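Local coordinates for maternal effect protein oskar (Drosophila melanogaster, PDB 5A4A) that induces formation of germ plasm and the germline, and probably binds RNA through this OSK domain, which has an SGNH-hydrolase-like fold, at residues G65-L70 with E100-L105; K108-H111 with V116-L119. All blocks are in the same frame, centred on the assembly; numbering follows the deposited sequence.

Interaction 1. Residues G65-L70 with E100-L105; sequences GARNRL and EHDFRL. With SO4 (sulfate ion), chain G.
Two neighbouring helices of the SGNH-hydrolase-like OSK domain, 63-71 and 96-112, meet where Arg67 reaches over Leu105 and the two helices together hold a sulfate ion. The Arg67 guanidinium lies flat on the leucine: CB of Leu105 sits under the centre of one face, 3.6 Å from Arg67 CZ, while Leu105 CD1 approaches Arg67 NH2 to 3.5 Å. The arginine chain runs extended through chi2 and then bends at chi3 (67°), and that bend turns its N-H edge to the anion. There the grip is two-pronged and nearly straight: Arg67 NH1 hydrogen-bonds to sulfate O3 and Arg67 NH2 to O2, each at 2.8 Å (178° and 174°). From helix 96-112, His101 NE2 points at sulfate O4 in the plane of its ring, a weak bond of 3.4 Å. Asp102 OD1 adds only a long salt bridge to Arg67 NH1 (4.0 Å); Arg67 NH1 also hydrogen-bonds to Asn64 OD1. The sulfate probably comes from the crystallisation liquor; by inference, the arginine-lined site might take an RNA phosphate in the same way. Beyond it, Leu70 packs on Leu106, and Phe103 packs on Ile63 of helix 63-71 and meets Phe141 of helix 132-148 edge-to-face.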
loop_
_atom_site.group_PDB
_atom_site.type_symbol
_atom_site.label_atom_id
_atom_site.label_comp_id
_atom_site.label_asym_id
_atom_site.label_seq_id
_atom_site.Cartn_x
_atom_site.Cartn_y
_atom_site.Cartn_z
ATOM N N GLY A 65 -6.604 -8.872 -1.864
ATOM C CA GLY A 65 -5.438 -9.264 -2.638
ATOM C C GLY A 65 -4.219 -9.468 -1.753
ATOM O O GLY A 65 -3.439 -10.399 -1.964
ATOM N N ALA A 66 -4.058 -8.590 -0.762
ATOM C CA ALA A 66 -2.929 -8.669 0.158
ATOM C C ALA A 66 -3.057 -9.915 1.032
ATOM O O ALA A 66 -2.077 -10.618 1.281
ATOM C CB ALA A 66 -2.836 -7.402 1.015
ATOM N N ARG A 67 -4.278 -10.188 1.482
ATOM C CA ARG A 67 -4.564 -11.386 2.269
ATOM C C ARG A 67 -4.143 -12.633 1.491
ATOM O O ARG A 67 -3.495 -13.533 2.043
ATOM C CB ARG A 67 -6.058 -11.445 2.620
ATOM C CG ARG A 67 -6.503 -10.452 3.702
ATOM C CD ARG A 67 -8.027 -10.423 3.866
ATOM N NE ARG A 67 -8.568 -11.671 4.410
ATOM C CZ ARG A 67 -9.851 -12.024 4.343
ATOM N NH1 ARG A 67 -10.731 -11.224 3.757
ATOM N NH2 ARG A 67 -10.255 -13.173 4.871
ATOM N N ASN A 68 -4.505 -12.677 0.210
ATOM C CA ASN A 68 -4.106 -13.784 -0.666
ATOM C C ASN A 68 -2.613 -13.818 -0.950
ATOM O O ASN A 68 -2.000 -14.892 -0.978
ATOM C CB ASN A 68 -4.873 -13.749 -1.997
ATOM C CG ASN A 68 -6.343 -14.087 -1.833
ATOM O OD1 ASN A 68 -6.729 -14.786 -0.895
ATOM N ND2 ASN A 68 -7.172 -13.588 -2.747
ATOM N N ARG A 69 -2.028 -12.645 -1.162
ATOM C CA ARG A 69 -0.611 -12.548 -1.504
ATOM C C ARG A 69 0.265 -13.130 -0.392
ATOM O O ARG A 69 1.242 -13.827 -0.665
ATOM C CB ARG A 69 -0.227 -11.094 -1.787
ATOM C CG ARG A 69 1.228 -10.885 -2.219
ATOM C CD ARG A 69 1.496 -11.465 -3.596
ATOM N NE ARG A 69 2.912 -11.403 -3.953
ATOM C CZ ARG A 69 3.813 -12.318 -3.607
ATOM N NH1 ARG A 69 3.457 -13.367 -2.869
ATOM N NH2 ARG A 69 5.074 -12.182 -3.991
ATOM N N LEU A 70 -0.095 -12.852 0.862
ATOM C CA LEU A 70 0.673 -13.362 1.999
ATOM C C LEU A 70 0.624 -14.876 2.145
ATOM O O LEU A 70 1.545 -15.477 2.700
ATOM C CB LEU A 70 0.228 -12.698 3.305
ATOM C CG LEU A 70 0.568 -11.213 3.396
ATOM C CD1 LEU A 70 0.064 -10.658 4.729
ATOM C CD2 LEU A 70 2.064 -11.007 3.264
ATOM N N GLU A 100 -13.390 -2.237 5.845
ATOM C CA GLU A 100 -13.005 -2.367 7.246
ATOM C C GLU A 100 -13.008 -3.833 7.679
ATOM O O GLU A 100 -12.095 -4.292 8.368
ATOM C CB GLU A 100 -13.922 -1.506 8.120
ATOM C CG GLU A 100 -13.671 -0.021 7.890
ATOM C CD GLU A 100 -14.675 0.885 8.566
ATOM O OE1 GLU A 100 -15.695 0.376 9.070
ATOM O OE2 GLU A 100 -14.438 2.113 8.584
ATOM N N HIS A 101 -14.034 -4.564 7.261
ATOM C CA HIS A 101 -14.104 -6.005 7.515
ATOM C C HIS A 101 -12.871 -6.741 6.974
ATOM O O HIS A 101 -12.261 -7.560 7.669
ATOM C CB HIS A 101 -15.379 -6.576 6.894
ATOM C CG HIS A 101 -15.443 -8.069 6.906
ATOM N ND1 HIS A 101 -15.745 -8.793 8.040
ATOM C CD2 HIS A 101 -15.238 -8.979 5.926
ATOM C CE1 HIS A 101 -15.729 -10.082 7.756
ATOM N NE2 HIS A 101 -15.426 -10.222 6.478
ATOM N N ASP A 102 -12.511 -6.455 5.726
ATOM C CA ASP A 102 -11.352 -7.089 5.096
ATOM C C ASP A 102 -10.051 -6.717 5.802
ATOM O O ASP A 102 -9.184 -7.566 6.018
ATOM C CB ASP A 102 -11.259 -6.691 3.613
ATOM C CG ASP A 102 -12.399 -7.245 2.780
ATOM O OD1 ASP A 102 -13.148 -8.113 3.279
ATOM O OD2 ASP A 102 -12.544 -6.818 1.610
ATOM N N PHE A 103 -9.917 -5.446 6.167
ATOM C CA PHE A 103 -8.714 -4.981 6.840
ATOM C C PHE A 103 -8.554 -5.657 8.214
ATOM O O PHE A 103 -7.456 -6.066 8.593
ATOM C CB PHE A 103 -8.716 -3.453 6.967
ATOM C CG PHE A 103 -7.417 -2.893 7.479
ATOM C CD1 PHE A 103 -6.353 -2.707 6.619
ATOM C CD2 PHE A 103 -7.260 -2.577 8.823
ATOM C CE1 PHE A 103 -5.152 -2.205 7.073
ATOM C CE2 PHE A 103 -6.057 -2.073 9.291
ATOM C CZ PHE A 103 -5.002 -1.890 8.418
ATOM N N ARG A 104 -9.654 -5.804 8.946
ATOM C CA ARG A 104 -9.610 -6.481 10.241
ATOM C C ARG A 104 -9.119 -7.922 10.060
ATOM O O ARG A 104 -8.307 -8.417 10.841
ATOM C CB ARG A 104 -10.988 -6.426 10.909
ATOM C CG ARG A 104 -11.129 -7.224 12.177
ATOM C CD ARG A 104 -12.544 -7.078 12.733
ATOM N NE ARG A 104 -12.731 -5.822 13.458
ATOM C CZ ARG A 104 -13.386 -4.759 12.996
ATOM N NH1 ARG A 104 -13.935 -4.773 11.785
ATOM N NH2 ARG A 104 -13.493 -3.676 13.754
ATOM N N LEU A 105 -9.571 -8.573 8.992
ATOM C CA LEU A 105 -9.126 -9.932 8.691
ATOM C C LEU A 105 -7.668 -10.009 8.217
ATOM O O LEU A 105 -6.988 -10.998 8.492
ATOM C CB LEU A 105 -10.059 -10.600 7.676
ATOM C CG LEU A 105 -11.468 -10.882 8.200
ATOM C CD1 LEU A 105 -12.336 -11.456 7.090
ATOM C CD2 LEU A 105 -11.432 -11.814 9.407
HETATM S S SO4 G . -13.904 -13.360 3.981
HETATM O O1 SO4 G . -14.224 -14.117 2.771
HETATM O O2 SO4 G . -12.865 -14.077 4.721
HETATM O O3 SO4 G . -13.432 -12.029 3.598
HETATM O O4 SO4 G . -15.088 -13.216 4.825
#

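Interaction 2. Residues K108-H111 with V116-L119; sequences KEMH and VPIL
Met110 lays the end of its thioether chain against the ring of Pro117, an apolar contact with the two side chains running past each other in opposite directions. Met110 CE lies over the face of the ring, 3.7 Å from Pro117 CB and 3.8 Å from Pro117 CG, while the sulfur meets its CB-CG side, with Met110 SD 3.9 Å from Pro117 CG. Met110 CE is also 4.2 Å from Val116 C. A nearly straight chi2 (-175°) carries the sulfur out from the helix, and the turn at chi3 (67°) folds the methyl over the ring. Around this pair, Ile107 of helix 96-112 and Leu152 from a loop both touch Pro117. The strand is fixed from its flanks: Val116 and Ile118 make backbone hydrogen bonds to Thr79, Ile81 and Val83, along strand 80-84 and the residue before it, and Leu119 bonds likewise to Lys153. Val116 and Ile118 direct their CB atoms away from the helix, in the alternation of a strand with a helix on one face. Helix 96-112 thus packs on strand 116-120, which follows it and lies parallel to strand 80-84: the helix-to-strand half of a beta-alpha-beta crossover in an SGNH-hydrolase-like alpha/beta fold.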
loop_
_atom_site.group_PDB
_atom_site.type_symbol
_atom_site.label_atom_id
_atom_site.label_comp_id
_atom_site.label_asym_id
_atom_site.label_seq_id
_atom_site.Cartn_x
_atom_site.Cartn_y
_atom_site.Cartn_z
ATOM N N LYS A 108 -5.643 -9.838 11.395
ATOM C CA LYS A 108 -5.741 -11.114 12.095
ATOM C C LYS A 108 -4.926 -12.201 11.405
ATOM O O LYS A 108 -4.273 -13.006 12.063
ATOM C CB LYS A 108 -7.212 -11.520 12.210
ATOM C CG LYS A 108 -7.485 -12.932 12.692
ATOM C CD LYS A 108 -8.994 -13.188 12.636
ATOM C CE LYS A 108 -9.335 -14.663 12.512
ATOM N NZ LYS A 108 -9.052 -15.397 13.771
ATOM N N GLU A 109 -4.966 -12.223 10.073
ATOM C CA GLU A 109 -4.197 -13.201 9.314
ATOM C C GLU A 109 -2.687 -13.011 9.495
ATOM O O GLU A 109 -1.946 -13.977 9.664
ATOM C CB GLU A 109 -4.561 -13.127 7.829
ATOM C CG GLU A 109 -3.614 -13.882 6.935
ATOM C CD GLU A 109 -3.977 -13.747 5.469
ATOM O OE1 GLU A 109 -5.123 -13.387 5.154
ATOM O OE2 GLU A 109 -3.120 -13.992 4.613
ATOM N N MET A 110 -2.233 -11.766 9.461
ATOM C CA MET A 110 -0.823 -11.490 9.707
ATOM C C MET A 110 -0.418 -11.964 11.108
ATOM O O MET A 110 0.657 -12.539 11.289
ATOM C CB MET A 110 -0.521 -10.003 9.495
ATOM C CG MET A 110 -0.679 -9.585 8.032
ATOM S SD MET A 110 -0.211 -7.890 7.678
ATOM C CE MET A 110 1.565 -7.972 7.960
ATOM N N HIS A 111 -1.293 -11.751 12.083
ATOM C CA HIS A 111 -1.018 -12.212 13.444
ATOM C C HIS A 111 -0.882 -13.738 13.458
ATOM O O HIS A 111 0.052 -14.297 14.044
ATOM C CB HIS A 111 -2.123 -11.759 14.398
ATOM C CG HIS A 111 -1.791 -11.964 15.844
ATOM N ND1 HIS A 111 -2.750 -12.088 16.819
ATOM C CD2 HIS A 111 -0.592 -12.072 16.474
ATOM C CE1 HIS A 111 -2.164 -12.261 17.996
ATOM N NE2 HIS A 111 -0.857 -12.253 17.807
ATOM N N VAL A 116 4.485 -9.116 11.479
ATOM C CA VAL A 116 4.085 -7.907 12.200
ATOM C C VAL A 116 3.839 -6.753 11.246
ATOM O O VAL A 116 4.757 -6.316 10.567
ATOM C CB VAL A 116 5.177 -7.470 13.190
ATOM C CG1 VAL A 116 4.692 -6.294 14.027
ATOM C CG2 VAL A 116 5.595 -8.642 14.087
ATOM N N PRO A 117 2.597 -6.239 11.196
ATOM C CA PRO A 117 2.334 -5.102 10.310
ATOM C C PRO A 117 2.786 -3.794 10.939
ATOM O O PRO A 117 2.534 -3.569 12.131
ATOM C CB PRO A 117 0.799 -5.097 10.163
ATOM C CG PRO A 117 0.279 -6.166 11.107
ATOM C CD PRO A 117 1.410 -6.626 11.974
ATOM N N ILE A 118 3.477 -2.975 10.149
ATOM C CA ILE A 118 3.682 -1.561 10.447
ATOM C C ILE A 118 2.809 -0.808 9.457
ATOM O O ILE A 118 3.017 -0.893 8.242
ATOM C CB ILE A 118 5.168 -1.156 10.297
ATOM C CG1 ILE A 118 6.018 -1.847 11.376
ATOM C CG2 ILE A 118 5.322 0.363 10.399
ATOM C CD1 ILE A 118 7.530 -1.751 11.142
ATOM N N LEU A 119 1.787 -0.120 9.959
ATOM C CA LEU A 119 0.781 0.461 9.071
ATOM C C LEU A 119 1.134 1.883 8.650
ATOM O O LEU A 119 1.654 2.661 9.441
ATOM C CB LEU A 119 -0.615 0.457 9.719
ATOM C CG LEU A 119 -1.245 -0.905 10.039
ATOM C CD1 LEU A 119 -1.095 -1.837 8.862
ATOM C CD2 LEU A 119 -0.647 -1.522 11.293
#

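From the N terminus, helix 63-71 comes first; the chain then passes through strand 80-84 and helix 87-91 before helix 96-112 returns to it, and interaction 1 closes the 29 residues between its segments. Interaction 2 opens only afterwards and closes the three-residue turn between helix 96-112 and strand 116-120. The two therefore stand in series, neither nested nor crossed, and share helix 96-112, their centres about 10 Å apart. They also touch directly: Leu70 CD1 lies 3.6 Å from Met110 CG, and Phe103 CZ reaches Leu119 CD1 at 3.9 Å. Together they tie helix 63-71, through helix 96-112, to the central parallel strands.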